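Local coordinates for protein (S)-ureidoglycine aminohydrolase (Escherichia coli, PDB 1RC6) that catalyses the manganese-dependent hydrolysis of (S)-ureidoglycine to (S)-ureidoglycolate and ammonia, a step in the anaerobic use of allantoin as nitrogen source, at residues A[57-62]-A[132-137]; A[180-185]-A[251-256]; A[196-201]-A[232-237]; A[204-209]-A[226-231]. All coordinates share one frame; numbering follows the deposited sequence.

Contact 1 (A[57-62]-A[132-137]); sequences ASFVDY and YKRRYV
The packed side of this contact is aromatic. Y132 CE2 lies over one face of the F59 ring, 3.3 Å from F59 CD2. The two planes are 26° apart but slid past each other, so the rings barely overlap. F59 CG sits between its backbone N and carbonyl carbon (chi1 56°), while Y132 CG is anti to N. The two side chains cross at about a right angle. D61 CB closes in beside Y132 CD2 on the same face. Strands 60-67 and 127-135 are antiparallel neighbours in the sheet of the N-terminal cupin domain. S252, from the C-terminal cupin sheet, touches both F59 and Y132. V60 and K133 form the hydrogen-bonded pair: V60 N to K133 O is 3.0 Å at 170°, and K133 N to V60 O is 2.9 Å. Their side chains emerge on the looser, partly exposed face and run side by side. K133 is extended beyond CG, and its CE passes the edge of the Y62 ring. At the outer end Y132 OH lies in the plane of the R134 guanidinium and accepts from R134 NH1 at 2.8 Å. R134 NH2 makes a bent bond of 3.1 Å to S58 OG, an atom also hydrogen-bonded to E201.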
loop_
_atom_site.group_PDB
_atom_site.type_symbol
_atom_site.label_atom_id
_atom_site.label_comp_id
_atom_site.label_asym_id
_atom_site.label_seq_id
_atom_site.Cartn_x
_atom_site.Cartn_y
_atom_site.Cartn_z
ATOM N N ALA A 57 -1.713 -7.814 -11.288
ATOM C CA ALA A 57 -1.998 -6.442 -10.896
ATOM C C ALA A 57 -1.696 -5.457 -12.009
ATOM O O ALA A 57 -0.872 -5.722 -12.887
ATOM C CB ALA A 57 -1.197 -6.082 -9.661
ATOM N N SER A 58 -2.382 -4.320 -11.970
ATOM C CA SER A 58 -2.184 -3.276 -12.961
ATOM C C SER A 58 -1.421 -2.158 -12.270
ATOM O O SER A 58 -1.604 -0.980 -12.568
ATOM C CB SER A 58 -3.530 -2.763 -13.472
ATOM O OG SER A 58 -4.293 -2.197 -12.418
ATOM N N PHE A 59 -0.576 -2.549 -11.321
ATOM C CA PHE A 59 0.250 -1.622 -10.565
ATOM C C PHE A 59 1.415 -2.397 -9.995
ATOM O O PHE A 59 1.478 -3.621 -10.128
ATOM C CB PHE A 59 -0.539 -1.005 -9.408
ATOM C CG PHE A 59 -1.141 -2.023 -8.457
ATOM C CD1 PHE A 59 -2.412 -2.549 -8.686
ATOM C CD2 PHE A 59 -0.438 -2.451 -7.331
ATOM C CE1 PHE A 59 -2.973 -3.480 -7.809
ATOM C CE2 PHE A 59 -0.989 -3.383 -6.452
ATOM C CZ PHE A 59 -2.260 -3.896 -6.694
ATOM N N VAL A 60 2.353 -1.690 -9.383
ATOM C CA VAL A 60 3.485 -2.343 -8.745
ATOM C C VAL A 60 3.585 -1.669 -7.408
ATOM O O VAL A 60 3.583 -0.445 -7.357
ATOM C CB VAL A 60 4.809 -2.098 -9.467
ATOM C CG1 VAL A 60 5.901 -2.869 -8.762
ATOM C CG2 VAL A 60 4.715 -2.505 -10.928
ATOM N N ASP A 61 3.630 -2.432 -6.324
ATOM C CA ASP A 61 3.764 -1.799 -5.020
ATOM C C ASP A 61 4.941 -2.400 -4.276
ATOM O O ASP A 61 5.423 -3.478 -4.635
ATOM C CB ASP A 61 2.458 -1.865 -4.220
ATOM C CG ASP A 61 1.892 -3.254 -4.123
ATOM O OD1 ASP A 61 0.762 -3.369 -3.605
ATOM O OD2 ASP A 61 2.565 -4.223 -4.554
ATOM N N TYR A 62 5.439 -1.683 -3.271
ATOM C CA TYR A 62 6.614 -2.134 -2.542
ATOM C C TYR A 62 6.543 -1.921 -1.050
ATOM O O TYR A 62 5.731 -1.153 -0.535
ATOM C CB TYR A 62 7.872 -1.376 -2.988
ATOM C CG TYR A 62 8.008 -1.039 -4.450
ATOM C CD1 TYR A 62 7.049 -0.266 -5.109
ATOM C CD2 TYR A 62 9.115 -1.475 -5.174
ATOM C CE1 TYR A 62 7.191 0.061 -6.466
ATOM C CE2 TYR A 62 9.268 -1.152 -6.527
ATOM C CZ TYR A 62 8.307 -0.388 -7.161
ATOM O OH TYR A 62 8.484 -0.081 -8.487
ATOM N N TYR A 132 3.919 2.586 -3.901
ATOM C CA TYR A 132 2.959 2.166 -4.899
ATOM C C TYR A 132 3.049 3.020 -6.143
ATOM O O TYR A 132 3.265 4.228 -6.058
ATOM C CB TYR A 132 1.557 2.268 -4.306
ATOM C CG TYR A 132 0.425 1.958 -5.258
ATOM C CD1 TYR A 132 -0.007 2.891 -6.192
ATOM C CD2 TYR A 132 -0.247 0.735 -5.196
ATOM C CE1 TYR A 132 -1.093 2.618 -7.033
ATOM C CE2 TYR A 132 -1.325 0.455 -6.034
ATOM C CZ TYR A 132 -1.747 1.400 -6.942
ATOM O OH TYR A 132 -2.861 1.151 -7.720
ATOM N N LYS A 133 2.890 2.396 -7.303
ATOM C CA LYS A 133 2.928 3.137 -8.552
ATOM C C LYS A 133 2.057 2.441 -9.579
ATOM O O LYS A 133 1.889 1.233 -9.534
ATOM C CB LYS A 133 4.355 3.234 -9.086
ATOM C CG LYS A 133 4.917 1.912 -9.611
ATOM C CD LYS A 133 6.229 2.108 -10.366
ATOM C CE LYS A 133 6.780 0.787 -10.847
ATOM N NZ LYS A 133 8.024 0.934 -11.646
ATOM N N ARG A 134 1.491 3.215 -10.496
ATOM C CA ARG A 134 0.656 2.677 -11.570
ATOM C C ARG A 134 0.696 3.664 -12.728
ATOM O O ARG A 134 1.138 4.799 -12.568
ATOM C CB ARG A 134 -0.798 2.485 -11.119
ATOM C CG ARG A 134 -1.577 3.759 -10.964
ATOM C CD ARG A 134 -3.019 3.510 -10.554
ATOM N NE ARG A 134 -3.775 2.767 -11.562
ATOM C CZ ARG A 134 -4.181 1.508 -11.403
ATOM N NH1 ARG A 134 -3.907 0.853 -10.276
ATOM N NH2 ARG A 134 -4.846 0.896 -12.373
ATOM N N ARG A 135 0.250 3.223 -13.897
ATOM C CA ARG A 135 0.232 4.090 -15.055
ATOM C C ARG A 135 -1.084 4.869 -15.033
ATOM O O ARG A 135 -2.173 4.301 -15.161
ATOM C CB ARG A 135 0.382 3.259 -16.333
ATOM C CG ARG A 135 0.488 4.080 -17.604
ATOM C CD ARG A 135 1.468 3.441 -18.581
ATOM N NE ARG A 135 1.139 2.049 -18.899
ATOM C CZ ARG A 135 1.897 1.246 -19.645
ATOM N NH1 ARG A 135 3.039 1.688 -20.158
ATOM N NH2 ARG A 135 1.518 -0.005 -19.876
ATOM N N TYR A 136 -0.974 6.175 -14.844
ATOM C CA TYR A 136 -2.140 7.040 -14.782
ATOM C C TYR A 136 -2.994 7.110 -16.055
ATOM O O TYR A 136 -2.475 7.108 -17.175
ATOM C CB TYR A 136 -1.707 8.447 -14.395
ATOM C CG TYR A 136 -2.836 9.438 -14.401
ATOM C CD1 TYR A 136 -3.031 10.295 -15.482
ATOM C CD2 TYR A 136 -3.731 9.497 -13.341
ATOM C CE1 TYR A 136 -4.097 11.191 -15.502
ATOM C CE2 TYR A 136 -4.805 10.387 -13.346
ATOM C CZ TYR A 136 -4.984 11.231 -14.427
ATOM O OH TYR A 136 -6.045 12.114 -14.425
ATOM N N VAL A 137 -4.310 7.177 -15.875
ATOM C CA VAL A 137 -5.211 7.256 -17.015
ATOM C C VAL A 137 -5.913 8.603 -17.083
ATOM O O VAL A 137 -6.823 8.903 -16.302
ATOM C CB VAL A 137 -6.263 6.153 -16.985
ATOM C CG1 VAL A 137 -7.251 6.369 -18.112
ATOM C CG2 VAL A 137 -5.590 4.810 -17.132
#

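Contact 2 (A[180-185]-A[251-256]); sequences NMHILS and YSKDCN
This is a buried antiparallel strand pairing in the large sheet of the C-terminal cupin domain. Strand 179-186 lies beside strand 247-254, and the short segments run at 143°. H182 and Y251 are a hydrogen-bonded pair with a bond each way. H182 N reaches Y251 O at 2.8 Å, and Y251 N reaches H182 O at 2.7 Å. Further along, N180 N donates to K253 O at 2.9 Å, nearly along the C=O axis.

The face with H182, Y251 and K253 carries most of the side-chain contact. H182 CB stands over the Y251 ring in a CH-pi contact, 3.9 Å from the ring centroid. The imidazole is slid beyond the phenol ring, with the planes 27° apart, so there is little ring overlap. H182 CG is anti to the carbonyl carbon, and this carries the imidazole on toward K253. There H182 CE1 meets the aliphatic K253 CD at 3.4 Å. L184 CD1 adds a looser apolar touch at Y251 CE1.

On the reverse face M181 is folded back at chi2 and chi3. Its SD lies 3.6 Å from S252 CB, and its CE lies against the Y251 carbonyl carbon. F130 and Y132 of the N-terminal cupin sheet adjoin M181 and S252 respectively.

K253 is a substrate ligand by similarity, and H202 a metal ligand by similarity. The Y251 ring meets the H202 ring edge-to-face, and S252 O accepts a hydrogen bond from H202 ND1. That bond would probably leave NE2 to face the metal, making this strand a second shell to the manganese site.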
loop_
_atom_site.group_PDB
_atom_site.type_symbol
_atom_site.label_atom_id
_atom_site.label_comp_id
_atom_site.label_asym_id
_atom_site.label_seq_id
_atom_site.Cartn_x
_atom_site.Cartn_y
_atom_site.Cartn_z
ATOM N N ASN A 180 -7.223 5.481 -5.485
ATOM C CA ASN A 180 -7.342 5.949 -4.121
ATOM C C ASN A 180 -6.723 4.924 -3.187
ATOM O O ASN A 180 -6.634 3.752 -3.527
ATOM C CB ASN A 180 -8.802 6.190 -3.765
ATOM C CG ASN A 180 -8.973 7.272 -2.703
ATOM O OD1 ASN A 180 -10.035 7.884 -2.589
ATOM N ND2 ASN A 180 -7.933 7.505 -1.919
ATOM N N MET A 181 -6.257 5.381 -2.031
ATOM C CA MET A 181 -5.661 4.506 -1.033
ATOM C C MET A 181 -6.566 4.589 0.192
ATOM O O MET A 181 -7.071 5.662 0.524
ATOM C CB MET A 181 -4.244 4.975 -0.657
ATOM C CG MET A 181 -3.182 4.887 -1.755
ATOM S SD MET A 181 -2.668 3.205 -2.233
ATOM C CE MET A 181 -2.838 2.355 -0.696
ATOM N N HIS A 182 -6.792 3.466 0.856
ATOM C CA HIS A 182 -7.645 3.476 2.036
ATOM C C HIS A 182 -7.011 2.697 3.175
ATOM O O HIS A 182 -6.155 1.847 2.957
ATOM C CB HIS A 182 -9.013 2.842 1.737
ATOM C CG HIS A 182 -9.756 3.483 0.614
ATOM N ND1 HIS A 182 -9.548 3.142 -0.703
ATOM C CD2 HIS A 182 -10.709 4.442 0.609
ATOM C CE1 HIS A 182 -10.346 3.862 -1.474
ATOM N NE2 HIS A 182 -11.061 4.659 -0.700
ATOM N N ILE A 183 -7.442 2.999 4.391
ATOM C CA ILE A 183 -6.974 2.296 5.569
ATOM C C ILE A 183 -8.227 1.873 6.325
ATOM O O ILE A 183 -9.104 2.698 6.569
ATOM C CB ILE A 183 -6.134 3.194 6.497
ATOM C CG1 ILE A 183 -4.667 3.180 6.068
ATOM C CG2 ILE A 183 -6.278 2.711 7.939
ATOM C CD1 ILE A 183 -3.746 4.028 6.957
ATOM N N LEU A 184 -8.324 0.593 6.666
ATOM C CA LEU A 184 -9.463 0.077 7.424
ATOM C C LEU A 184 -8.965 -0.326 8.807
ATOM O O LEU A 184 -7.918 -0.968 8.928
ATOM C CB LEU A 184 -10.087 -1.131 6.722
ATOM C CG LEU A 184 -11.396 -0.857 5.973
ATOM C CD1 LEU A 184 -11.825 -2.079 5.182
ATOM C CD2 LEU A 184 -12.470 -0.467 6.973
ATOM N N SER A 185 -9.700 0.057 9.848
ATOM C CA SER A 185 -9.302 -0.271 11.210
ATOM C C SER A 185 -10.442 -0.976 11.936
ATOM O O SER A 185 -11.608 -0.664 11.707
ATOM C CB SER A 185 -8.905 1.008 11.957
ATOM O OG SER A 185 -8.059 0.734 13.067
ATOM N N TYR A 251 -4.779 -0.172 1.821
ATOM C CA TYR A 251 -4.969 -0.827 0.541
ATOM C C TYR A 251 -5.341 0.101 -0.598
ATOM O O TYR A 251 -6.057 1.085 -0.413
ATOM C CB TYR A 251 -6.032 -1.924 0.659
ATOM C CG TYR A 251 -7.453 -1.418 0.748
ATOM C CD1 TYR A 251 -8.022 -1.068 1.982
ATOM C CD2 TYR A 251 -8.240 -1.302 -0.401
ATOM C CE1 TYR A 251 -9.347 -0.621 2.067
ATOM C CE2 TYR A 251 -9.568 -0.850 -0.326
ATOM C CZ TYR A 251 -10.109 -0.514 0.908
ATOM O OH TYR A 251 -11.409 -0.058 0.968
ATOM N N SER A 252 -4.865 -0.249 -1.786
ATOM C CA SER A 252 -5.114 0.518 -2.988
ATOM C C SER A 252 -6.410 0.108 -3.668
ATOM O O SER A 252 -7.009 -0.901 -3.331
ATOM C CB SER A 252 -3.950 0.352 -3.951
ATOM O OG SER A 252 -3.650 -1.015 -4.153
ATOM N N LYS A 253 -6.827 0.904 -4.644
ATOM C CA LYS A 253 -8.063 0.677 -5.368
ATOM C C LYS A 253 -8.122 1.650 -6.535
ATOM O O LYS A 253 -8.051 2.851 -6.334
ATOM C CB LYS A 253 -9.235 0.935 -4.419
ATOM C CG LYS A 253 -10.535 1.350 -5.083
ATOM C CD LYS A 253 -11.465 2.053 -4.088
ATOM C CE LYS A 253 -12.858 2.319 -4.675
ATOM N NZ LYS A 253 -13.639 1.067 -4.948
ATOM N N ASP A 254 -8.232 1.141 -7.753
ATOM C CA ASP A 254 -8.345 2.007 -8.928
ATOM C C ASP A 254 -9.820 2.420 -9.012
ATOM O O ASP A 254 -10.703 1.680 -8.568
ATOM C CB ASP A 254 -7.953 1.259 -10.203
ATOM C CG ASP A 254 -8.830 0.053 -10.461
ATOM O OD1 ASP A 254 -8.703 -0.950 -9.729
ATOM O OD2 ASP A 254 -9.656 0.109 -11.386
ATOM N N CYS A 255 -10.094 3.592 -9.579
ATOM C CA CYS A 255 -11.468 4.065 -9.667
ATOM C C CYS A 255 -11.674 5.200 -10.649
ATOM O O CYS A 255 -10.735 5.674 -11.286
ATOM C CB CYS A 255 -11.924 4.533 -8.296
ATOM S SG CYS A 255 -10.856 5.840 -7.632
ATOM N N ASN A 256 -12.928 5.632 -10.751
ATOM C CA ASN A 256 -13.335 6.727 -11.628
ATOM C C ASN A 256 -12.996 6.579 -13.108
ATOM O O ASN A 256 -12.916 7.582 -13.820
ATOM C CB ASN A 256 -12.748 8.054 -11.145
ATOM C CG ASN A 256 -13.089 8.363 -9.697
ATOM O OD1 ASN A 256 -14.121 7.927 -9.160
ATOM N ND2 ASN A 256 -12.225 9.145 -9.061
#

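Contact 3 (A[196-201]-A[232-237]); sequences ETHVQE and AYSLQA
E196, H198 and Q236 project from one face of two paired strands, and by similarity all three bind the manganese ion. Q236 CG touches the H198 ring at its edge, 3.3 Å from H198 NE2. As modelled, the ring and the Q236 amide are nearly coplanar, although the side chains cross at about a right angle. E196 starts from the same face, but its carboxylate does not touch 232-237. An alanine in place of H198 would remove the imidazole and would probably disturb both metal binding and the packing against Q236.

Backbone bonds hold the two strands in register at E196 and Q236. Q236 N donates to E196 O at 2.7 Å and 169°. E196 N returns a bond to Q236 O, with the donor above the carbonyl plane. Y233 N binds H198 O, whereas H198 N to S234 O is long and weak at 3.5 Å. S234 O also lies over one face of the H198 ring, and H202 meets that ring edge-to-face. Outside the site V199 runs alongside Y233.

The inferred ligands, H202 included, are a carboxylate, two imidazoles and an amide, the glutamine probably standing where many metal-binding cupins have a third histidine; E196 would probably offset part of the metal's charge.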
loop_
_atom_site.group_PDB
_atom_site.type_symbol
_atom_site.label_atom_id
_atom_site.label_comp_id
_atom_site.label_asym_id
_atom_site.label_seq_id
_atom_site.Cartn_x
_atom_site.Cartn_y
_atom_site.Cartn_z
ATOM N N GLU A 196 -16.330 -7.934 0.595
ATOM C CA GLU A 196 -16.485 -7.209 -0.664
ATOM C C GLU A 196 -16.215 -8.075 -1.898
ATOM O O GLU A 196 -15.474 -9.058 -1.843
ATOM C CB GLU A 196 -15.546 -5.993 -0.701
ATOM C CG GLU A 196 -15.963 -4.923 -1.708
ATOM C CD GLU A 196 -14.817 -4.015 -2.132
ATOM O OE1 GLU A 196 -14.075 -3.529 -1.256
ATOM O OE2 GLU A 196 -14.664 -3.775 -3.347
ATOM N N THR A 197 -16.835 -7.692 -3.011
ATOM C CA THR A 197 -16.670 -8.366 -4.295
ATOM C C THR A 197 -16.334 -7.226 -5.248
ATOM O O THR A 197 -16.874 -6.127 -5.108
ATOM C CB THR A 197 -17.962 -9.052 -4.724
ATOM O OG1 THR A 197 -18.414 -9.896 -3.657
ATOM C CG2 THR A 197 -17.733 -9.893 -5.981
ATOM N N HIS A 198 -15.470 -7.464 -6.229
ATOM C CA HIS A 198 -15.076 -6.353 -7.083
ATOM C C HIS A 198 -14.350 -6.688 -8.377
ATOM O O HIS A 198 -13.616 -7.672 -8.459
ATOM C CB HIS A 198 -14.180 -5.446 -6.248
ATOM C CG HIS A 198 -13.195 -6.207 -5.414
ATOM N ND1 HIS A 198 -12.117 -6.874 -5.957
ATOM C CD2 HIS A 198 -13.176 -6.484 -4.087
ATOM C CE1 HIS A 198 -11.479 -7.529 -5.003
ATOM N NE2 HIS A 198 -12.103 -7.310 -3.859
ATOM N N VAL A 199 -14.553 -5.837 -9.377
ATOM C CA VAL A 199 -13.886 -5.974 -10.669
ATOM C C VAL A 199 -12.484 -5.380 -10.487
ATOM O O VAL A 199 -11.534 -5.756 -11.177
ATOM C CB VAL A 199 -14.627 -5.180 -11.784
ATOM C CG1 VAL A 199 -13.750 -5.060 -13.031
ATOM C CG2 VAL A 199 -15.933 -5.872 -12.136
ATOM N N GLN A 200 -12.365 -4.452 -9.539
ATOM C CA GLN A 200 -11.092 -3.798 -9.262
ATOM C C GLN A 200 -10.202 -4.595 -8.319
ATOM O O GLN A 200 -10.670 -5.183 -7.340
ATOM C CB GLN A 200 -11.306 -2.393 -8.669
ATOM C CG GLN A 200 -12.747 -1.878 -8.644
ATOM C CD GLN A 200 -13.588 -2.515 -7.545
ATOM O OE1 GLN A 200 -13.219 -2.486 -6.367
ATOM N NE2 GLN A 200 -14.727 -3.089 -7.927
ATOM N N GLU A 201 -8.909 -4.598 -8.627
ATOM C CA GLU A 201 -7.913 -5.291 -7.819
ATOM C C GLU A 201 -7.722 -4.538 -6.504
ATOM O O GLU A 201 -8.243 -3.438 -6.315
ATOM C CB GLU A 201 -6.570 -5.308 -8.539
ATOM C CG GLU A 201 -6.616 -5.718 -9.987
ATOM C CD GLU A 201 -5.527 -5.037 -10.802
ATOM O OE1 GLU A 201 -5.229 -5.518 -11.911
ATOM O OE2 GLU A 201 -4.975 -4.015 -10.342
ATOM N N ALA A 232 -8.865 -9.111 -9.659
ATOM C CA ALA A 232 -10.127 -8.666 -10.234
ATOM C C ALA A 232 -11.146 -9.812 -10.262
ATOM O O ALA A 232 -10.847 -10.928 -10.717
ATOM C CB ALA A 232 -9.895 -8.127 -11.643
ATOM N N TYR A 233 -12.349 -9.519 -9.773
ATOM C CA TYR A 233 -13.430 -10.488 -9.711
ATOM C C TYR A 233 -13.152 -11.521 -8.625
ATOM O O TYR A 233 -13.095 -12.713 -8.897
ATOM C CB TYR A 233 -13.593 -11.190 -11.055
ATOM C CG TYR A 233 -13.952 -10.278 -12.204
ATOM C CD1 TYR A 233 -15.258 -9.820 -12.388
ATOM C CD2 TYR A 233 -12.988 -9.901 -13.132
ATOM C CE1 TYR A 233 -15.595 -9.014 -13.474
ATOM C CE2 TYR A 233 -13.303 -9.095 -14.217
ATOM C CZ TYR A 233 -14.605 -8.652 -14.393
ATOM O OH TYR A 233 -14.887 -7.856 -15.492
ATOM N N SER A 234 -12.976 -11.057 -7.393
ATOM C CA SER A 234 -12.723 -11.946 -6.267
ATOM C C SER A 234 -13.553 -11.496 -5.064
ATOM O O SER A 234 -13.950 -10.329 -4.988
ATOM C CB SER A 234 -11.230 -11.936 -5.915
ATOM O OG SER A 234 -10.784 -10.649 -5.511
ATOM N N LEU A 235 -13.831 -12.413 -4.136
ATOM C CA LEU A 235 -14.604 -12.067 -2.941
ATOM C C LEU A 235 -13.742 -12.088 -1.689
ATOM O O LEU A 235 -13.137 -13.108 -1.358
ATOM C CB LEU A 235 -15.785 -13.020 -2.750
ATOM C CG LEU A 235 -16.399 -13.015 -1.334
ATOM C CD1 LEU A 235 -16.750 -11.599 -0.892
ATOM C CD2 LEU A 235 -17.635 -13.892 -1.326
ATOM N N GLN A 236 -13.718 -10.961 -0.984
ATOM C CA GLN A 236 -12.920 -10.824 0.226
ATOM C C GLN A 236 -13.783 -10.797 1.483
ATOM O O GLN A 236 -14.998 -10.640 1.419
ATOM C CB GLN A 236 -12.094 -9.535 0.153
ATOM C CG GLN A 236 -11.571 -9.201 -1.248
ATOM C CD GLN A 236 -10.578 -10.225 -1.780
ATOM O OE1 GLN A 236 -10.212 -10.193 -2.957
ATOM N NE2 GLN A 236 -10.130 -11.130 -0.915
ATOM N N ALA A 237 -13.131 -10.942 2.630
ATOM C CA ALA A 237 -13.807 -10.928 3.914
ATOM C C ALA A 237 -12.779 -11.109 5.024
ATOM O O ALA A 237 -11.845 -11.899 4.889
ATOM C CB ALA A 237 -14.838 -12.035 3.971
#

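Contact 4 (A[204-209]-A[226-231]); sequences AYILSG and DYIFMG
Y205 and Y227 leave one face of the paired strands with matching first torsions, CG anti to the backbone N (chi1 177° in both). They do not stack. Each ring instead lies obliquely against a backbone carbonyl oxygen of the opposing segment. Y227 CD1 is 3.0 Å from A204 O, and Y205 CD1 is 3.5 Å from D226 O. Y205 CB meets Y227 CD1 more loosely. The Y227 hydroxyl is hydrogen-bonded to S51 and to D61, the latter on strand 60-67 of the N-terminal cupin. A leucine in place of Y227 would lose these hydroxyl bonds and would probably loosen the join to that strand. Strands 202-208 and 227-230 are antiparallel neighbours in the C-terminal cupin sheet. A204 N donates to I228 O at 2.8 Å and 174°. I228 N answers to A204 O, and I206 N binds D226 O at 2.9 Å. Beyond this ladder L207 and S208 both face S248 in a classic beta bulge. On the reverse face the contacts across the strands are mainly apolar. A204 CB meets M230 CE at 4.0 Å, and I206 CD1 meets I228 CD1 at 4.3 Å. I206 also runs alongside D226, whose carboxylate forms a salt bridge to R18. Y249, a substrate ligand by similarity, touches A204 and I206.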
loop_
_atom_site.group_PDB
_atom_site.type_symbol
_atom_site.label_atom_id
_atom_site.label_comp_id
_atom_site.label_asym_id
_atom_site.label_seq_id
_atom_site.Cartn_x
_atom_site.Cartn_y
_atom_site.Cartn_z
ATOM N N ALA A 204 -3.314 -5.042 -0.287
ATOM C CA ALA A 204 -3.383 -4.636 1.100
ATOM C C ALA A 204 -2.183 -5.080 1.898
ATOM O O ALA A 204 -1.672 -6.188 1.722
ATOM C CB ALA A 204 -4.643 -5.169 1.731
ATOM N N TYR A 205 -1.726 -4.186 2.761
ATOM C CA TYR A 205 -0.608 -4.453 3.647
ATOM C C TYR A 205 -1.180 -4.277 5.044
ATOM O O TYR A 205 -1.703 -3.212 5.375
ATOM C CB TYR A 205 0.518 -3.449 3.442
ATOM C CG TYR A 205 1.674 -3.655 4.390
ATOM C CD1 TYR A 205 2.579 -4.704 4.201
ATOM C CD2 TYR A 205 1.867 -2.809 5.485
ATOM C CE1 TYR A 205 3.650 -4.903 5.076
ATOM C CE2 TYR A 205 2.935 -3.000 6.365
ATOM C CZ TYR A 205 3.822 -4.047 6.155
ATOM O OH TYR A 205 4.883 -4.233 7.021
ATOM N N ILE A 206 -1.096 -5.326 5.857
ATOM C CA ILE A 206 -1.618 -5.277 7.214
ATOM C C ILE A 206 -0.731 -4.409 8.078
ATOM O O ILE A 206 0.402 -4.778 8.388
ATOM C CB ILE A 206 -1.672 -6.663 7.816
ATOM C CG1 ILE A 206 -2.413 -7.595 6.860
ATOM C CG2 ILE A 206 -2.351 -6.605 9.175
ATOM C CD1 ILE A 206 -3.832 -7.174 6.571
ATOM N N LEU A 207 -1.263 -3.255 8.468
ATOM C CA LEU A 207 -0.532 -2.288 9.281
ATOM C C LEU A 207 -0.364 -2.658 10.743
ATOM O O LEU A 207 0.670 -2.371 11.351
ATOM C CB LEU A 207 -1.211 -0.927 9.194
ATOM C CG LEU A 207 -1.051 -0.231 7.854
ATOM C CD1 LEU A 207 -1.864 1.044 7.850
ATOM C CD2 LEU A 207 0.423 0.063 7.622
ATOM N N SER A 208 -1.382 -3.282 11.317
ATOM C CA SER A 208 -1.298 -3.653 12.716
ATOM C C SER A 208 -2.386 -4.621 13.118
ATOM O O SER A 208 -3.333 -4.869 12.375
ATOM C CB SER A 208 -1.401 -2.408 13.600
ATOM O OG SER A 208 -2.735 -1.921 13.622
ATOM N N GLY A 209 -2.232 -5.157 14.321
ATOM C CA GLY A 209 -3.205 -6.083 14.843
ATOM C C GLY A 209 -3.079 -7.460 14.250
ATOM O O GLY A 209 -2.029 -7.852 13.756
ATOM N N ASP A 226 1.866 -8.761 6.905
ATOM C CA ASP A 226 1.393 -9.543 5.768
ATOM C C ASP A 226 0.915 -8.638 4.642
ATOM O O ASP A 226 0.513 -7.496 4.875
ATOM C CB ASP A 226 0.227 -10.446 6.180
ATOM C CG ASP A 226 0.662 -11.635 7.019
ATOM O OD1 ASP A 226 -0.231 -12.406 7.440
ATOM O OD2 ASP A 226 1.885 -11.805 7.254
ATOM N N TYR A 227 0.952 -9.160 3.419
ATOM C CA TYR A 227 0.502 -8.417 2.261
ATOM C C TYR A 227 -0.460 -9.297 1.507
ATOM O O TYR A 227 -0.234 -10.486 1.380
ATOM C CB TYR A 227 1.660 -8.061 1.333
ATOM C CG TYR A 227 1.185 -7.346 0.092
ATOM C CD1 TYR A 227 0.835 -5.998 0.131
ATOM C CD2 TYR A 227 1.027 -8.032 -1.109
ATOM C CE1 TYR A 227 0.332 -5.348 -1.003
ATOM C CE2 TYR A 227 0.532 -7.402 -2.248
ATOM C CZ TYR A 227 0.187 -6.066 -2.188
ATOM O OH TYR A 227 -0.294 -5.457 -3.315
ATOM N N ILE A 228 -1.522 -8.713 0.975
ATOM C CA ILE A 228 -2.494 -9.508 0.260
ATOM C C ILE A 228 -2.896 -8.902 -1.071
ATOM O O ILE A 228 -3.270 -7.730 -1.138
ATOM C CB ILE A 228 -3.770 -9.667 1.086
ATOM C CG1 ILE A 228 -3.419 -10.085 2.505
ATOM C CG2 ILE A 228 -4.690 -10.680 0.428
ATOM C CD1 ILE A 228 -4.604 -10.071 3.427
ATOM N N PHE A 229 -2.823 -9.708 -2.123
ATOM C CA PHE A 229 -3.238 -9.254 -3.441
ATOM C C PHE A 229 -4.591 -9.856 -3.794
ATOM O O PHE A 229 -4.700 -11.056 -4.013
ATOM C CB PHE A 229 -2.245 -9.661 -4.524
ATOM C CG PHE A 229 -2.755 -9.406 -5.909
ATOM C CD1 PHE A 229 -2.998 -10.460 -6.782
ATOM C CD2 PHE A 229 -3.024 -8.103 -6.335
ATOM C CE1 PHE A 229 -3.501 -10.221 -8.068
ATOM C CE2 PHE A 229 -3.526 -7.851 -7.606
ATOM C CZ PHE A 229 -3.765 -8.910 -8.477
ATOM N N MET A 230 -5.611 -9.013 -3.850
ATOM C CA MET A 230 -6.962 -9.442 -4.176
ATOM C C MET A 230 -7.193 -9.094 -5.644
ATOM O O MET A 230 -7.371 -7.925 -5.994
ATOM C CB MET A 230 -7.956 -8.693 -3.291
ATOM C CG MET A 230 -7.703 -8.809 -1.785
ATOM S SD MET A 230 -8.643 -7.556 -0.834
ATOM C CE MET A 230 -7.708 -7.458 0.684
ATOM N N GLY A 231 -7.187 -10.105 -6.501
ATOM C CA GLY A 231 -7.373 -9.872 -7.923
ATOM C C GLY A 231 -8.752 -9.417 -8.371
ATOM O O GLY A 231 -9.694 -9.338 -7.581
#

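Contacts 2, 3 and 4 build the C-terminal cupin, and contact 1 belongs to the N-terminal one. Contact 4 is nested in the chain loop closed by contact 3, which is nested in that of contact 2. Contacts 2 and 4 share one sheet, where Y251 CB lies 3.7 Å from A204 CB. Contact 3 holds three of the four manganese ligands inferred by similarity; the fourth, H202, comes near the H198 side chain, at about 3 Å. Contact 2 adds K253 from the substrate site. Contact 1 lies against contact 2, with the F59 side chain about 7 Å from that of H202. It also meets contact 4, where A57 CB is 3.6 Å from F229 CE2.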